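Acidocalcisomal pyrophosphatase (Trypanosoma brucei brucei, PDB 5CUY) probably hydrolyses inorganic pyrophosphate to phosphate with the help of magnesium ions, as a soluble family enzyme of the acidocalcisome. Local coordinates at residues Y270-Q275 / P294-E299; A312-G317 / V332-S337. The protein carries 1 engineered substitution. All blocks are in the same frame, centred on the assembly; numbering follows the deposited sequence.

Contact 1: residues Y270-Q275 / P294-E299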
loop_
_atom_site.group_PDB
_atom_site.type_symbol
_atom_site.label_atom_id
_atom_site.label_comp_id
_atom_site.label_asym_id
_atom_site.label_seq_id
_atom_site.Cartn_x
_atom_site.Cartn_y
_atom_site.Cartn_z
ATOM N N TYR D 270 -12.420 9.283 16.754
ATOM C CA TYR D 270 -12.233 10.386 17.682
ATOM C C TYR D 270 -11.948 9.810 19.091
ATOM O O TYR D 270 -12.680 8.907 19.554
ATOM C CB TYR D 270 -13.502 11.237 17.677
ATOM C CG TYR D 270 -13.429 12.475 18.490
ATOM C CD1 TYR D 270 -12.472 13.430 18.230
ATOM C CD2 TYR D 270 -14.290 12.673 19.559
ATOM C CE1 TYR D 270 -12.349 14.573 19.013
ATOM C CE2 TYR D 270 -14.188 13.800 20.353
ATOM C CZ TYR D 270 -13.210 14.755 20.073
ATOM O OH TYR D 270 -13.113 15.901 20.836
ATOM N N GLY D 271 -10.897 10.310 19.757
ATOM C CA GLY D 271 -10.568 9.802 21.078
ATOM C C GLY D 271 -9.630 10.679 21.894
ATOM O O GLY D 271 -9.599 11.902 21.722
ATOM N N ALA D 272 -8.852 10.059 22.770
ATOM C CA ALA D 272 -7.950 10.802 23.625
ATOM C C ALA D 272 -6.573 10.148 23.848
ATOM O O ALA D 272 -6.368 8.943 23.578
ATOM C CB ALA D 272 -8.609 11.012 24.941
ATOM N N PHE D 273 -5.634 10.949 24.365
ATOM C CA PHE D 273 -4.279 10.457 24.670
ATOM C C PHE D 273 -4.161 10.152 26.137
ATOM O O PHE D 273 -4.379 11.019 26.984
ATOM C CB PHE D 273 -3.196 11.476 24.301
ATOM C CG PHE D 273 -2.996 11.620 22.838
ATOM C CD1 PHE D 273 -2.648 10.521 22.059
ATOM C CD2 PHE D 273 -3.169 12.849 22.213
ATOM C CE1 PHE D 273 -2.481 10.657 20.678
ATOM C CE2 PHE D 273 -2.999 12.976 20.835
ATOM C CZ PHE D 273 -2.656 11.873 20.083
ATOM N N PRO D 274 -3.822 8.908 26.466
ATOM C CA PRO D 274 -3.681 8.543 27.870
ATOM C C PRO D 274 -2.592 9.389 28.508
ATOM O O PRO D 274 -1.789 9.950 27.784
ATOM C CB PRO D 274 -3.277 7.091 27.784
ATOM C CG PRO D 274 -2.529 7.032 26.516
ATOM C CD PRO D 274 -3.415 7.798 25.603
ATOM N N GLN D 275 -2.595 9.484 29.847
ATOM C CA GLN D 275 -1.582 10.206 30.632
ATOM C C GLN D 275 -1.361 11.643 30.165
ATOM O O GLN D 275 -0.196 12.104 30.025
ATOM C CB GLN D 275 -0.236 9.439 30.596
ATOM C CG GLN D 275 -0.391 7.942 30.959
ATOM C CD GLN D 275 0.913 7.093 30.909
ATOM O OE1 GLN D 275 1.817 7.337 30.103
ATOM N NE2 GLN D 275 0.969 6.060 31.744
ATOM N N PRO D 294 -8.186 15.122 29.083
ATOM C CA PRO D 294 -7.065 14.569 28.320
ATOM C C PRO D 294 -7.170 15.220 26.949
ATOM O O PRO D 294 -8.267 15.631 26.534
ATOM C CB PRO D 294 -7.383 13.078 28.281
ATOM C CG PRO D 294 -8.115 12.847 29.539
ATOM C CD PRO D 294 -9.051 14.037 29.566
ATOM N N VAL D 295 -6.056 15.329 26.239
ATOM C CA VAL D 295 -6.106 15.991 24.961
ATOM C C VAL D 295 -6.758 15.079 23.978
ATOM O O VAL D 295 -6.546 13.864 23.998
ATOM C CB VAL D 295 -4.704 16.395 24.449
ATOM C CG1 VAL D 295 -3.756 16.553 25.607
ATOM C CG2 VAL D 295 -4.191 15.392 23.435
ATOM N N ASP D 296 -7.547 15.666 23.103
ATOM C CA ASP D 296 -8.247 14.879 22.150
ATOM C C ASP D 296 -7.492 14.576 20.868
ATOM O O ASP D 296 -6.489 15.187 20.560
ATOM C CB ASP D 296 -9.579 15.571 21.853
ATOM C CG ASP D 296 -10.542 15.530 23.059
ATOM O OD1 ASP D 296 -10.955 14.407 23.476
ATOM O OD2 ASP D 296 -10.883 16.603 23.597
ATOM N N ALA D 297 -7.928 13.580 20.126
ATOM C CA ALA D 297 -7.274 13.360 18.863
ATOM C C ALA D 297 -8.284 12.816 17.870
ATOM O O ALA D 297 -9.357 12.337 18.231
ATOM C CB ALA D 297 -6.090 12.455 18.986
ATOM N N VAL D 298 -7.925 12.944 16.609
ATOM C CA VAL D 298 -8.731 12.504 15.510
ATOM C C VAL D 298 -7.788 11.642 14.693
ATOM O O VAL D 298 -6.817 12.142 14.215
ATOM C CB VAL D 298 -9.164 13.733 14.706
ATOM C CG1 VAL D 298 -10.186 13.363 13.654
ATOM C CG2 VAL D 298 -9.752 14.731 15.634
ATOM N N GLU D 299 -7.996 10.350 14.568
ATOM C CA GLU D 299 -7.051 9.648 13.731
ATOM C C GLU D 299 -7.766 9.388 12.409
ATOM O O GLU D 299 -8.842 8.831 12.350
ATOM C CB GLU D 299 -6.453 8.402 14.445
ATOM C CG GLU D 299 -6.903 7.010 14.117
ATOM C CD GLU D 299 -6.771 6.563 12.654
ATOM O OE1 GLU D 299 -5.735 6.727 11.966
ATOM O OE2 GLU D 299 -7.773 5.991 12.204
#
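Tyr-270 and Asp-296 meet through complementary torsions. The Tyr-270 ring leaves the strand with CG anti to the backbone N (chi1 -175°). Asp-296 turns its CG beside its own backbone N (chi1 -69°). The hydroxyl end of the ring thus lies by the carboxylate, with Tyr-270 OH 3.4 Å from Asp-296 CG. Ring and carboxylate planes are 26° apart. The Tyr-270 hydroxyl is hydrogen-bonded to Lys-330 NZ. At the other end of the ring, Val-298 CG2 lies at the edge, in plane, 4.0 Å from Tyr-270 CD1. On the same face, Ala-272 CB packs on Pro-294 CB at 4.1 Å.

The backbones form an antiparallel ladder. Gly-271 and Ala-297 are the hydrogen-bonded pair. The bond from Gly-271 N to Ala-297 O is 3.0 Å long and nearly straight. The return bond from Ala-297 N to Gly-271 O is 2.9 Å, with the donor above the carbonyl plane. Tyr-270 with Val-298 and Ala-272 with Asp-296 are non-hydrogen-bonded pairs, and their side chains share one face. This ladder belongs to the mixed sheet of the pyrophosphatase domain. Strand 224-228 pairs with 269-272 on its other edge, and 326-335 runs parallel to 296-299. The Tyr-270 face is also the metal side: Asp-296 binds magnesium together with Asp-291 and Asp-328.

The Phe-273 ring packs beside Ala-297, on the face away from Tyr-270. Phe-273 CE2 is 3.6 Å from Ala-297 CB, and helix 388-410 touches the ring through Ile-395. Phe-273 N donates to Val-295 O at 3.1 Å, carrying the pairing on past Ala-272. Thr-276 OG1 is hydrogen-bonded to both Phe-273 O and Val-295 N, which links the two segments next to the magnesium-binding loop.

Contact 2: residues A312-G317 / V332-S337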
loop_
_atom_site.group_PDB
_atom_site.type_symbol
_atom_site.label_atom_id
_atom_site.label_comp_id
_atom_site.label_asym_id
_atom_site.label_seq_id
_atom_site.Cartn_x
_atom_site.Cartn_y
_atom_site.Cartn_z
ATOM N N ALA D 312 -1.845 2.361 18.307
ATOM C CA ALA D 312 -0.601 3.104 18.197
ATOM C C ALA D 312 -0.767 4.034 17.025
ATOM O O ALA D 312 -1.102 3.596 15.899
ATOM C CB ALA D 312 0.557 2.158 17.936
ATOM N N VAL D 313 -0.550 5.316 17.281
ATOM C CA VAL D 313 -0.683 6.275 16.219
ATOM C C VAL D 313 0.555 7.161 16.063
ATOM O O VAL D 313 1.482 7.151 16.881
ATOM C CB VAL D 313 -1.958 7.157 16.418
ATOM C CG1 VAL D 313 -3.197 6.273 16.426
ATOM C CG2 VAL D 313 -1.881 7.974 17.706
ATOM N N LYS D 314 0.563 7.897 14.964
ATOM C CA LYS D 314 1.629 8.826 14.653
ATOM C C LYS D 314 1.012 10.236 14.678
ATOM O O LYS D 314 -0.052 10.465 14.101
ATOM C CB LYS D 314 2.193 8.490 13.285
ATOM C CG LYS D 314 3.348 9.379 12.907
ATOM C CD LYS D 314 4.077 8.830 11.701
ATOM C CE LYS D 314 3.332 9.067 10.422
ATOM N NZ LYS D 314 4.238 8.628 9.318
ATOM N N VAL D 315 1.643 11.163 15.393
ATOM C CA VAL D 315 1.089 12.501 15.480
ATOM C C VAL D 315 1.552 13.302 14.262
ATOM O O VAL D 315 2.698 13.143 13.817
ATOM C CB VAL D 315 1.468 13.147 16.830
ATOM C CG1 VAL D 315 1.154 14.670 16.859
ATOM C CG2 VAL D 315 0.669 12.445 17.928
ATOM N N LEU D 316 0.641 14.113 13.701
ATOM C CA LEU D 316 0.924 14.910 12.501
ATOM C C LEU D 316 0.692 16.403 12.646
ATOM O O LEU D 316 1.270 17.191 11.922
ATOM C CB LEU D 316 0.110 14.391 11.315
ATOM C CG LEU D 316 0.429 12.933 10.950
ATOM C CD1 LEU D 316 -0.710 12.266 10.105
ATOM C CD2 LEU D 316 1.721 12.929 10.195
ATOM N N GLY D 317 -0.127 16.818 13.582
ATOM C CA GLY D 317 -0.357 18.232 13.694
ATOM C C GLY D 317 -1.504 18.349 14.654
ATOM O O GLY D 317 -2.004 17.340 15.142
ATOM N N VAL D 332 -4.304 15.842 15.188
ATOM C CA VAL D 332 -4.502 15.062 13.988
ATOM C C VAL D 332 -3.428 14.020 14.000
ATOM O O VAL D 332 -2.235 14.356 13.993
ATOM C CB VAL D 332 -4.301 15.895 12.716
ATOM C CG1 VAL D 332 -4.476 15.025 11.458
ATOM C CG2 VAL D 332 -5.258 17.031 12.704
ATOM N N CYS D 333 -3.820 12.761 13.995
ATOM C CA CYS D 333 -2.846 11.674 13.997
ATOM C C CYS D 333 -3.358 10.568 13.081
ATOM O O CYS D 333 -4.451 10.671 12.520
ATOM C CB CYS D 333 -2.717 11.094 15.389
ATOM S SG CYS D 333 -4.284 10.256 15.922
ATOM N N ILE D 334 -2.573 9.507 12.950
ATOM C CA ILE D 334 -2.937 8.375 12.131
ATOM C C ILE D 334 -2.303 7.074 12.633
ATOM O O ILE D 334 -1.119 7.032 13.009
ATOM C CB ILE D 334 -2.521 8.591 10.648
ATOM C CG1 ILE D 334 -2.966 7.395 9.801
ATOM C CG2 ILE D 334 -1.011 8.782 10.540
ATOM C CD1 ILE D 334 -2.715 7.596 8.428
ATOM N N SER D 335 -3.125 6.028 12.602
ATOM C CA SER D 335 -2.814 4.670 13.013
ATOM C C SER D 335 -1.609 4.144 12.252
ATOM O O SER D 335 -1.541 4.271 11.056
ATOM C CB SER D 335 -4.027 3.808 12.718
ATOM O OG SER D 335 -3.722 2.441 12.699
ATOM N N HIS D 336 -0.648 3.563 12.954
ATOM C CA HIS D 336 0.526 3.033 12.298
ATOM C C HIS D 336 0.156 1.862 11.364
ATOM O O HIS D 336 0.878 1.560 10.436
ATOM C CB HIS D 336 1.565 2.605 13.363
ATOM C CG HIS D 336 2.452 3.718 13.831
ATOM N ND1 HIS D 336 3.475 4.225 13.060
ATOM C CD2 HIS D 336 2.443 4.458 14.966
ATOM C CE1 HIS D 336 4.051 5.233 13.697
ATOM N NE2 HIS D 336 3.444 5.395 14.854
ATOM N N SER D 337 -0.967 1.209 11.601
ATOM C CA SER D 337 -1.407 0.110 10.736
ATOM C C SER D 337 -1.981 0.508 9.353
ATOM O O SER D 337 -2.175 -0.344 8.486
ATOM C CB SER D 337 -2.470 -0.708 11.451
ATOM O OG SER D 337 -1.860 -1.577 12.390
#
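Val-332 O is gripped by two backbone donors in succession. Leu-316 N reaches Val-332 O at 2.9 Å, and Gly-317 N the same oxygen at 3.3 Å with a more bent angle of 136°. Both donors lie in the carbonyl plane. Gly-317 O takes a bond from Val-332 N at 2.7 Å. Two residues of one strand therefore face a single residue of the other: a classic beta bulge. It shifts the register by one in the beta hairpin of strands 310-323 and 326-335.

Past the bulge the antiparallel pairing goes on. Lys-314 and Ile-334 exchange two backbone bonds, and His-336 N closes the ladder on Ala-312 O. Next to this last bond, Ser-335 OG accepts from Ser-337 N in an ST turn as the strand gives way to loop.

Leu-316 and Ile-334 cross obliquely on one side of the hairpin, with Leu-316 CD1 3.5 Å from Ile-334 CG2. Leu-344 touches both. On the other side Cys-333 places SG between its backbone N and carbonyl carbon (chi1 66°). Cys-333 SG then meets Val-313 CG2 at 3.8 Å. Val-313 also packs on Tyr-224 and Phe-226 of strand 224-228, while Val-315 reaches helix 388-410.

The His-336 ring folds back across the strand end. His-336 CE1 lies 3.8 Å from Lys-314 CB, and the two side chains cross at about a right angle. The ring's NE2 is hydrogen-bonded to Asn-222 O. Lys-314 bends at chi3 (76°) and carries NZ to the carbonyls of Leu-344 and Cys-341. The two carbonyls would help to balance the lysine charge, and the bond to Asn-222 O is consistent with a proton on NE2 and would limit the turning of the imidazole.

Overall arrangement
Contacts 1 and 2 are both buried antiparallel strand pairs of one mixed sheet. Strands 296-299 and 326-335 are neighbours in it, so the two ladders adjoin, with centres 11 Å apart. Val-298 O probably accepts a hydrogen bond from Cys-333 N at 3.1 Å, and Glu-299 OE1 one from Ser-335 N at 2.8 Å. Strand 224-228 and helix 388-410 touch both contacts. Contact 1 is buried throughout and carries a magnesium ligand beside a tyrosine. Contact 2 is mainly aliphatic and backbone-bonded, lies farther from the metal, and has partly exposed residues at Ala-312, Lys-314 and His-336, the last near a bound citrate.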